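Local structure of putative polyketide cyclase (Silicibacter sp. TM1040, 3F8H) at residues M39-H49 with V58-C67; S71-V82 with E95-D106. The protein is of unknown function but, as a putative polyketide cyclase with a SnoaL-like domain, may act on polyketide-like substrates. All blocks are in the same frame, centred on the assembly; numbering follows the deposited sequence.

Contact 1. Residues M39-H49 with V58-C67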
# COMPACT_ATOMS: atom_id res chain seq x y z
N MSE A 39 2.34 19.32 -8.21
CA MSE A 39 2.53 18.32 -7.13
C MSE A 39 3.11 18.98 -5.90
O MSE A 39 2.66 18.78 -4.76
CB MSE A 39 3.48 17.21 -7.58
CG MSE A 39 2.93 16.40 -8.71
SE MSE A 39 4.28 15.17 -9.49
CE MSE A 39 4.36 13.95 -8.01
N LEU A 40 4.11 19.83 -6.15
CA LEU A 40 4.80 20.50 -5.06
C LEU A 40 3.87 21.38 -4.26
O LEU A 40 3.98 21.50 -3.02
CB LEU A 40 6.00 21.31 -5.58
CG LEU A 40 7.17 20.45 -6.05
CD1 LEU A 40 8.11 21.26 -6.96
CD2 LEU A 40 7.88 19.85 -4.82
N ALA A 41 2.94 21.96 -4.99
CA ALA A 41 1.95 22.87 -4.41
C ALA A 41 0.97 22.15 -3.44
O ALA A 41 0.31 22.76 -2.59
CB ALA A 41 1.16 23.61 -5.57
N CYS A 42 0.90 20.84 -3.58
CA CYS A 42 0.02 20.00 -2.75
C CYS A 42 0.67 19.59 -1.44
O CYS A 42 0.04 19.00 -0.56
CB CYS A 42 -0.32 18.71 -3.49
SG CYS A 42 -1.44 18.96 -4.85
N LEU A 43 1.95 19.89 -1.33
CA LEU A 43 2.74 19.48 -0.18
C LEU A 43 3.07 20.55 0.82
O LEU A 43 3.28 21.71 0.48
CB LEU A 43 4.09 18.91 -0.65
CG LEU A 43 4.07 17.95 -1.83
CD1 LEU A 43 5.48 17.57 -2.13
CD2 LEU A 43 3.20 16.66 -1.60
N SER A 44 3.19 20.12 2.08
CA SER A 44 3.67 21.01 3.15
C SER A 44 5.19 21.17 3.06
O SER A 44 5.90 20.35 2.48
CB SER A 44 3.31 20.48 4.55
OG SER A 44 4.04 19.30 4.83
N GLU A 45 5.67 22.27 3.65
CA GLU A 45 7.09 22.59 3.66
C GLU A 45 7.87 21.52 4.38
O GLU A 45 9.04 21.28 4.13
CB GLU A 45 7.33 23.95 4.32
CG GLU A 45 6.84 25.13 3.49
CD GLU A 45 7.75 25.42 2.31
OE1 GLU A 45 8.69 24.62 2.10
OE2 GLU A 45 7.57 26.45 1.63
N ASP A 46 7.19 20.84 5.28
CA ASP A 46 7.83 19.77 6.10
C ASP A 46 7.47 18.34 5.65
O ASP A 46 7.64 17.34 6.35
CB ASP A 46 7.54 19.99 7.55
CG ASP A 46 6.07 19.91 7.87
OD1 ASP A 46 5.23 19.98 6.95
OD2 ASP A 46 5.76 19.79 9.07
N VAL A 47 7.04 18.24 4.42
CA VAL A 47 6.63 16.94 3.88
C VAL A 47 7.71 15.85 4.08
O VAL A 47 8.90 16.06 3.83
CB VAL A 47 6.24 17.03 2.41
CG1 VAL A 47 7.48 17.43 1.55
CG2 VAL A 47 5.55 15.71 1.95
N ALA A 48 7.25 14.71 4.60
CA ALA A 48 8.04 13.54 4.80
C ALA A 48 7.69 12.51 3.76
O ALA A 48 6.64 11.87 3.80
CB ALA A 48 7.88 12.96 6.24
N HIS A 49 8.65 12.31 2.85
CA HIS A 49 8.58 11.36 1.76
C HIS A 49 9.32 10.10 2.18
O HIS A 49 10.54 10.04 2.30
CB HIS A 49 9.14 11.97 0.50
CG HIS A 49 9.17 11.05 -0.68
ND1 HIS A 49 10.11 11.18 -1.69
CD2 HIS A 49 8.41 9.98 -1.01
CE1 HIS A 49 9.90 10.26 -2.60
NE2 HIS A 49 8.88 9.51 -2.21
N VAL A 58 12.77 14.77 3.62
CA VAL A 58 11.90 15.81 4.11
C VAL A 58 12.01 17.11 3.35
O VAL A 58 13.10 17.63 3.12
CB VAL A 58 12.22 16.10 5.60
CG1 VAL A 58 11.48 17.32 6.08
CG2 VAL A 58 11.93 14.85 6.50
N GLY A 59 10.87 17.65 2.94
CA GLY A 59 10.86 18.98 2.35
C GLY A 59 10.70 18.97 0.84
O GLY A 59 10.92 17.98 0.18
N LYS A 60 10.39 20.15 0.34
CA LYS A 60 10.10 20.34 -1.07
C LYS A 60 11.32 20.34 -1.97
O LYS A 60 11.21 19.96 -3.11
CB LYS A 60 9.27 21.61 -1.30
CG LYS A 60 7.83 21.57 -0.72
CD LYS A 60 7.14 22.85 -1.17
CE LYS A 60 5.68 22.93 -0.84
NZ LYS A 60 5.17 24.22 -1.34
N GLU A 61 12.47 20.78 -1.46
CA GLU A 61 13.72 20.74 -2.26
C GLU A 61 14.09 19.31 -2.61
O GLU A 61 14.38 18.99 -3.78
CB GLU A 61 14.86 21.46 -1.57
CG GLU A 61 14.58 22.97 -1.46
CD GLU A 61 15.67 23.70 -0.68
OE1 GLU A 61 16.80 23.21 -0.69
OE2 GLU A 61 15.39 24.78 -0.09
N LYS A 62 14.03 18.44 -1.61
CA LYS A 62 14.29 17.01 -1.84
C LYS A 62 13.25 16.40 -2.79
O LYS A 62 13.55 15.59 -3.65
CB LYS A 62 14.26 16.23 -0.53
CG LYS A 62 15.48 16.49 0.38
CD LYS A 62 16.59 15.53 0.07
CE LYS A 62 17.75 15.68 1.05
NZ LYS A 62 18.28 17.09 1.00
N PHE A 63 12.00 16.79 -2.62
CA PHE A 63 10.93 16.22 -3.42
C PHE A 63 11.09 16.63 -4.88
O PHE A 63 10.90 15.82 -5.78
CB PHE A 63 9.54 16.58 -2.88
CG PHE A 63 8.45 15.67 -3.39
CD1 PHE A 63 7.74 15.97 -4.54
CD2 PHE A 63 8.11 14.53 -2.68
CE1 PHE A 63 6.76 15.14 -5.01
CE2 PHE A 63 7.10 13.67 -3.15
CZ PHE A 63 6.43 13.99 -4.32
N ALA A 64 11.44 17.88 -5.10
CA ALA A 64 11.64 18.37 -6.47
C ALA A 64 12.79 17.61 -7.14
O ALA A 64 12.68 17.22 -8.31
CB ALA A 64 11.88 19.90 -6.48
N ALA A 65 13.86 17.37 -6.39
CA ALA A 65 15.02 16.62 -6.92
C ALA A 65 14.60 15.20 -7.28
O ALA A 65 14.98 14.62 -8.29
CB ALA A 65 16.20 16.58 -5.90
N PHE A 66 13.77 14.66 -6.41
CA PHE A 66 13.23 13.32 -6.59
C PHE A 66 12.36 13.23 -7.87
O PHE A 66 12.47 12.29 -8.64
CB PHE A 66 12.41 12.89 -5.37
CG PHE A 66 11.53 11.72 -5.62
CD1 PHE A 66 12.05 10.46 -5.69
CD2 PHE A 66 10.16 11.90 -5.81
CE1 PHE A 66 11.23 9.37 -5.94
CE2 PHE A 66 9.34 10.82 -6.06
CZ PHE A 66 9.88 9.55 -6.15
N CYS A 67 11.53 14.24 -8.09
CA CYS A 67 10.70 14.27 -9.30
C CYS A 67 11.57 14.36 -10.54
O CYS A 67 11.28 13.75 -11.54
CB CYS A 67 9.69 15.41 -9.26
SG CYS A 67 8.39 15.16 -8.07
O HOH W 1 2.67 24.09 -0.14
O HOH W 2 10.39 22.37 2.17
O HOH W 3 7.33 26.55 -1.10

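Contact 2. Residues S71-V82 with E95-D106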
# COMPACT_ATOMS: atom_id res chain seq x y z
N SER A 71 11.69 11.77 -13.53
CA SER A 71 11.37 12.35 -14.83
C SER A 71 12.36 11.85 -15.88
O SER A 71 12.06 11.62 -17.07
CB SER A 71 11.42 13.87 -14.68
OG SER A 71 10.97 14.45 -15.85
N HIS A 72 13.55 11.61 -15.37
CA HIS A 72 14.65 11.14 -16.19
C HIS A 72 14.51 9.65 -16.48
O HIS A 72 14.69 9.21 -17.58
CB HIS A 72 15.99 11.38 -15.46
CG HIS A 72 17.17 10.78 -16.14
ND1 HIS A 72 17.70 11.29 -17.31
CD2 HIS A 72 17.97 9.74 -15.79
CE1 HIS A 72 18.75 10.57 -17.67
NE2 HIS A 72 18.94 9.64 -16.76
N CYS A 73 14.11 8.90 -15.48
CA CYS A 73 14.10 7.44 -15.61
C CYS A 73 12.84 6.82 -16.17
O CYS A 73 12.89 5.78 -16.82
CB CYS A 73 14.36 6.79 -14.27
SG CYS A 73 15.98 7.12 -13.55
N TYR A 74 11.72 7.48 -15.91
CA TYR A 74 10.41 6.91 -16.24
C TYR A 74 9.41 7.88 -16.80
O TYR A 74 9.41 9.04 -16.45
CB TYR A 74 9.71 6.36 -14.97
CG TYR A 74 10.57 5.53 -14.07
CD1 TYR A 74 10.77 4.19 -14.31
CD2 TYR A 74 11.18 6.09 -12.96
CE1 TYR A 74 11.58 3.44 -13.50
CE2 TYR A 74 12.01 5.35 -12.16
CZ TYR A 74 12.20 4.02 -12.44
OH TYR A 74 13.00 3.24 -11.64
N LYS A 75 8.56 7.35 -17.67
CA LYS A 75 7.36 8.08 -18.11
C LYS A 75 6.18 7.19 -17.77
O LYS A 75 6.08 6.09 -18.29
CB LYS A 75 7.36 8.40 -19.59
CG LYS A 75 6.07 9.14 -20.02
CD LYS A 75 5.75 10.40 -19.12
CE LYS A 75 4.38 11.09 -19.50
NZ LYS A 75 4.00 12.31 -18.70
N GLU A 76 5.29 7.70 -16.94
CA GLU A 76 4.17 6.94 -16.45
C GLU A 76 2.87 7.70 -16.42
O GLU A 76 2.84 8.92 -16.26
CB GLU A 76 4.42 6.52 -14.98
CG GLU A 76 5.72 5.86 -14.72
CD GLU A 76 5.87 5.37 -13.29
OE1 GLU A 76 5.32 6.00 -12.34
OE2 GLU A 76 6.58 4.35 -13.12
N GLU A 77 1.80 6.95 -16.58
CA GLU A 77 0.45 7.47 -16.41
C GLU A 77 -0.31 6.57 -15.42
O GLU A 77 -0.18 5.35 -15.40
CB GLU A 77 -0.28 7.62 -17.74
CG GLU A 77 0.34 8.71 -18.64
CD GLU A 77 0.17 10.12 -18.04
OE1 GLU A 77 -0.89 10.37 -17.43
OE2 GLU A 77 1.06 10.98 -18.20
N LEU A 78 -1.10 7.21 -14.60
CA LEU A 78 -1.86 6.50 -13.58
C LEU A 78 -3.32 6.44 -13.98
O LEU A 78 -3.91 7.46 -14.38
CB LEU A 78 -1.72 7.21 -12.26
CG LEU A 78 -0.31 7.65 -11.81
CD1 LEU A 78 -0.41 8.43 -10.46
CD2 LEU A 78 0.64 6.49 -11.70
N THR A 79 -3.88 5.24 -13.90
CA THR A 79 -5.28 4.99 -14.26
C THR A 79 -5.96 4.20 -13.17
O THR A 79 -5.32 3.78 -12.22
CB THR A 79 -5.37 4.22 -15.58
OG1 THR A 79 -4.58 3.01 -15.48
CG2 THR A 79 -4.85 5.08 -16.74
N ASP A 80 -7.28 4.06 -13.29
CA ASP A 80 -8.10 3.29 -12.34
C ASP A 80 -7.91 3.77 -10.91
O ASP A 80 -7.84 3.00 -9.99
CB ASP A 80 -7.67 1.83 -12.35
CG ASP A 80 -7.73 1.22 -13.73
OD1 ASP A 80 -8.74 1.45 -14.45
OD2 ASP A 80 -6.75 0.52 -14.07
N MSE A 81 -7.86 5.07 -10.76
CA MSE A 81 -7.57 5.69 -9.47
C MSE A 81 -8.77 5.61 -8.52
O MSE A 81 -9.86 5.98 -8.89
CB MSE A 81 -7.16 7.16 -9.78
CG MSE A 81 -7.08 8.12 -8.64
SE MSE A 81 -5.49 7.78 -7.65
CE MSE A 81 -4.12 7.89 -9.15
N VAL A 82 -8.57 5.07 -7.33
CA VAL A 82 -9.60 5.13 -6.27
C VAL A 82 -8.97 5.81 -5.07
O VAL A 82 -7.90 5.43 -4.66
CB VAL A 82 -10.16 3.73 -5.86
CG1 VAL A 82 -11.31 3.89 -4.82
CG2 VAL A 82 -10.66 2.96 -7.12
N GLU A 95 -5.39 3.87 -4.44
CA GLU A 95 -5.01 2.65 -5.16
C GLU A 95 -5.20 2.93 -6.65
O GLU A 95 -6.17 3.56 -7.08
CB GLU A 95 -5.83 1.44 -4.73
CG GLU A 95 -5.12 0.17 -5.17
CD GLU A 95 -5.85 -1.11 -4.80
OE1 GLU A 95 -7.07 -1.12 -4.54
OE2 GLU A 95 -5.16 -2.13 -4.79
N TYR A 96 -4.24 2.48 -7.44
CA TYR A 96 -4.27 2.80 -8.87
C TYR A 96 -3.35 1.87 -9.65
O TYR A 96 -2.61 1.06 -9.09
CB TYR A 96 -3.87 4.27 -9.08
CG TYR A 96 -2.61 4.66 -8.31
CD1 TYR A 96 -2.71 5.09 -7.02
CD2 TYR A 96 -1.34 4.54 -8.87
CE1 TYR A 96 -1.57 5.40 -6.27
CE2 TYR A 96 -0.21 4.84 -8.14
CZ TYR A 96 -0.32 5.27 -6.83
OH TYR A 96 0.79 5.58 -6.08
N THR A 97 -3.43 2.06 -10.96
CA THR A 97 -2.65 1.33 -11.95
C THR A 97 -1.60 2.23 -12.60
O THR A 97 -1.90 3.30 -13.10
CB THR A 97 -3.53 0.72 -13.06
OG1 THR A 97 -4.51 -0.14 -12.45
CG2 THR A 97 -2.67 -0.12 -14.09
N VAL A 98 -0.37 1.78 -12.50
CA VAL A 98 0.77 2.45 -13.12
C VAL A 98 1.10 1.82 -14.46
O VAL A 98 1.35 0.62 -14.55
CB VAL A 98 2.03 2.34 -12.25
CG1 VAL A 98 3.19 3.03 -12.96
CG2 VAL A 98 1.77 2.94 -10.82
N ASN A 99 1.06 2.66 -15.48
CA ASN A 99 1.42 2.30 -16.85
C ASN A 99 2.62 3.14 -17.26
O ASN A 99 2.53 4.36 -17.24
CB ASN A 99 0.29 2.66 -17.80
CG ASN A 99 -1.05 2.19 -17.32
OD1 ASN A 99 -1.48 1.09 -17.70
ND2 ASN A 99 -1.72 3.00 -16.42
N GLY A 100 3.72 2.50 -17.61
CA GLY A 100 4.93 3.23 -18.01
C GLY A 100 5.89 2.61 -19.00
O GLY A 100 5.73 1.52 -19.47
N THR A 101 6.92 3.40 -19.24
CA THR A 101 8.08 3.08 -20.07
C THR A 101 9.33 3.44 -19.28
O THR A 101 9.43 4.52 -18.70
CB THR A 101 8.04 3.90 -21.35
OG1 THR A 101 6.77 3.69 -21.97
CG2 THR A 101 9.19 3.49 -22.37
N TYR A 102 10.26 2.50 -19.27
CA TYR A 102 11.54 2.66 -18.54
C TYR A 102 12.53 3.28 -19.51
O TYR A 102 13.05 2.63 -20.45
CB TYR A 102 11.95 1.32 -17.96
CG TYR A 102 13.13 1.28 -17.04
CD1 TYR A 102 13.51 2.38 -16.29
CD2 TYR A 102 13.82 0.10 -16.84
CE1 TYR A 102 14.58 2.30 -15.40
CE2 TYR A 102 14.87 0.01 -15.99
CZ TYR A 102 15.26 1.09 -15.26
OH TYR A 102 16.33 0.94 -14.40
N LEU A 103 12.74 4.58 -19.28
CA LEU A 103 13.52 5.46 -20.17
C LEU A 103 15.01 5.47 -19.93
O LEU A 103 15.79 5.47 -20.86
CB LEU A 103 13.04 6.91 -20.01
CG LEU A 103 11.55 7.21 -20.20
CD1 LEU A 103 11.30 8.68 -19.85
CD2 LEU A 103 11.12 6.87 -21.62
N ALA A 104 15.39 5.51 -18.67
CA ALA A 104 16.80 5.53 -18.31
C ALA A 104 17.04 4.80 -17.02
O ALA A 104 16.23 4.81 -16.13
CB ALA A 104 17.34 7.00 -18.25
N THR A 105 18.19 4.16 -16.93
CA THR A 105 18.50 3.30 -15.78
C THR A 105 18.51 3.99 -14.44
O THR A 105 19.11 5.06 -14.25
CB THR A 105 19.82 2.55 -16.00
OG1 THR A 105 19.74 1.85 -17.24
CG2 THR A 105 20.10 1.56 -14.87
N ASP A 106 17.80 3.37 -13.51
CA ASP A 106 17.72 3.85 -12.13
C ASP A 106 18.66 2.97 -11.31
O ASP A 106 18.53 1.75 -11.27
CB ASP A 106 16.30 3.74 -11.62
CG ASP A 106 16.05 4.59 -10.39
OD1 ASP A 106 16.96 5.24 -9.85
OD2 ASP A 106 14.89 4.62 -9.96
O HOH W 4 20.21 6.82 -15.95
O HOH W 5 4.54 5.21 -21.07

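Contact 1. Residues M39-H49 with V58-C67
His49 meets Phe63 and Phe66 in an aromatic cluster where the first turns of helix 60-73 pack against strand 47-50 of the SnoaL-like, cone-shaped alpha+beta fold. Both pairs are edge-to-face. Phe63 turns its edge to one face of the imidazole, the planes 62° apart, while the imidazole in turn sends CE1 over the centre of the Phe66 ring, 3.5 Å from Phe66 CE2. With CG trans to the backbone N (chi1 177°), the His49 ring is swung off its strand and in among the two phenylalanines.

Aliphatic groups close round Phe63. Leu43 CD1 sits over a ring face in a CH-pi contact, 3.8 Å from the Phe63 centroid, and the selenomethionine Met39 brings CE to the ring edge. Leu40 divides its branches between two helical residues: CD2 lies beside Phe63 CD1, and CD1 touches Ala64 CB at 4.0 Å. Tyr27 of helix 23-33 continues this apolar layer, packing on Met39 and Phe63.

Backbone contacts hold the start of the helix. Val58 and Ala48 form an antiparallel non-hydrogen-bonded pair, and Gly59, the N-cap residue, donates from N to Val47 O at 2.7 Å in the carbonyl plane. At the backbone angles of Gly59 a side chain would collide with the carbonyl oxygen of Val58.

The polar links of Lys60 run largely through water. Its extended chain passes the turn at Leu40-Leu43, and Lys60 NZ stops 4.4 Å from Glu45 OE2, too far for a salt bridge; one water spans Lys60 NZ and Glu45 OE2, and another joins NZ to Leu43 O. A third water donates to both Glu45 O and Glu45 OE1 and accepts from Lys60 N at 2.9 Å.

Contact 2. Residues S71-V82 with E95-D106
The antiparallel hairpin of strands 74-85 and 91-102 forms one side of the curved sheet; the contact runs from its Val82-Glu95 pair, across a beta bulge, to the end of helix 60-73. Paired backbone bonds link Lys75 with Thr101, Glu77 with Asn99, Thr79 with Thr97 and Val82 with Glu95; between Thr79 and Val82 the register shifts by one. Asn99 ND2 adds two bonds in its amide plane, to Thr79 OG1 (3.0 Å) and, from above the carbonyl plane, to Glu77 O, which thus has a second donor besides Asn99 N. Thr97 OG1 donates to the anti lone pair of Asp80 OD2 (2.8 Å).

Leu78 CD2 lies 3.8 Å from Val98 CG2 on the face carrying Tyr74. With CG anti to its carbonyl carbon (chi1 -46°), the Tyr74 ring lies alongside Tyr102, nearly parallel (13°) but slid apart, Tyr74 CE1 3.6 Å from Tyr102 CD1. Tyr74 OH donates to Asp106 OD2 at 2.9 Å, while His69 binds OD1. A phenylalanine at Tyr74 would probably leave Asp106 OD2 without this donor. At the helix end, Cys73 O accepts from Leu103 N and Ala104 N. Such a bulged hairpin is typical of the SnoaL-like alpha+beta fold.

Following the chain from the N terminus, contact 1 comes first: residues 39-49 meet 58-67, closing a short loop, mostly the ends of strands 47-50 and 55-58 and the turn between them. Helix 60-73 then carries the chain directly into contact 2, where 71-82 pairs with 95-106 and closes the hairpin loop. The two loops therefore neither nest nor cross but follow in series, with centres about 19 Å apart on opposite sides of the chain's centre. The helix is their shared element, its start held in contact 1 and its end in contact 2. Together they tie it to both margins of one mixed sheet, whose outermost strands within the chain are 55-58 and 74-85.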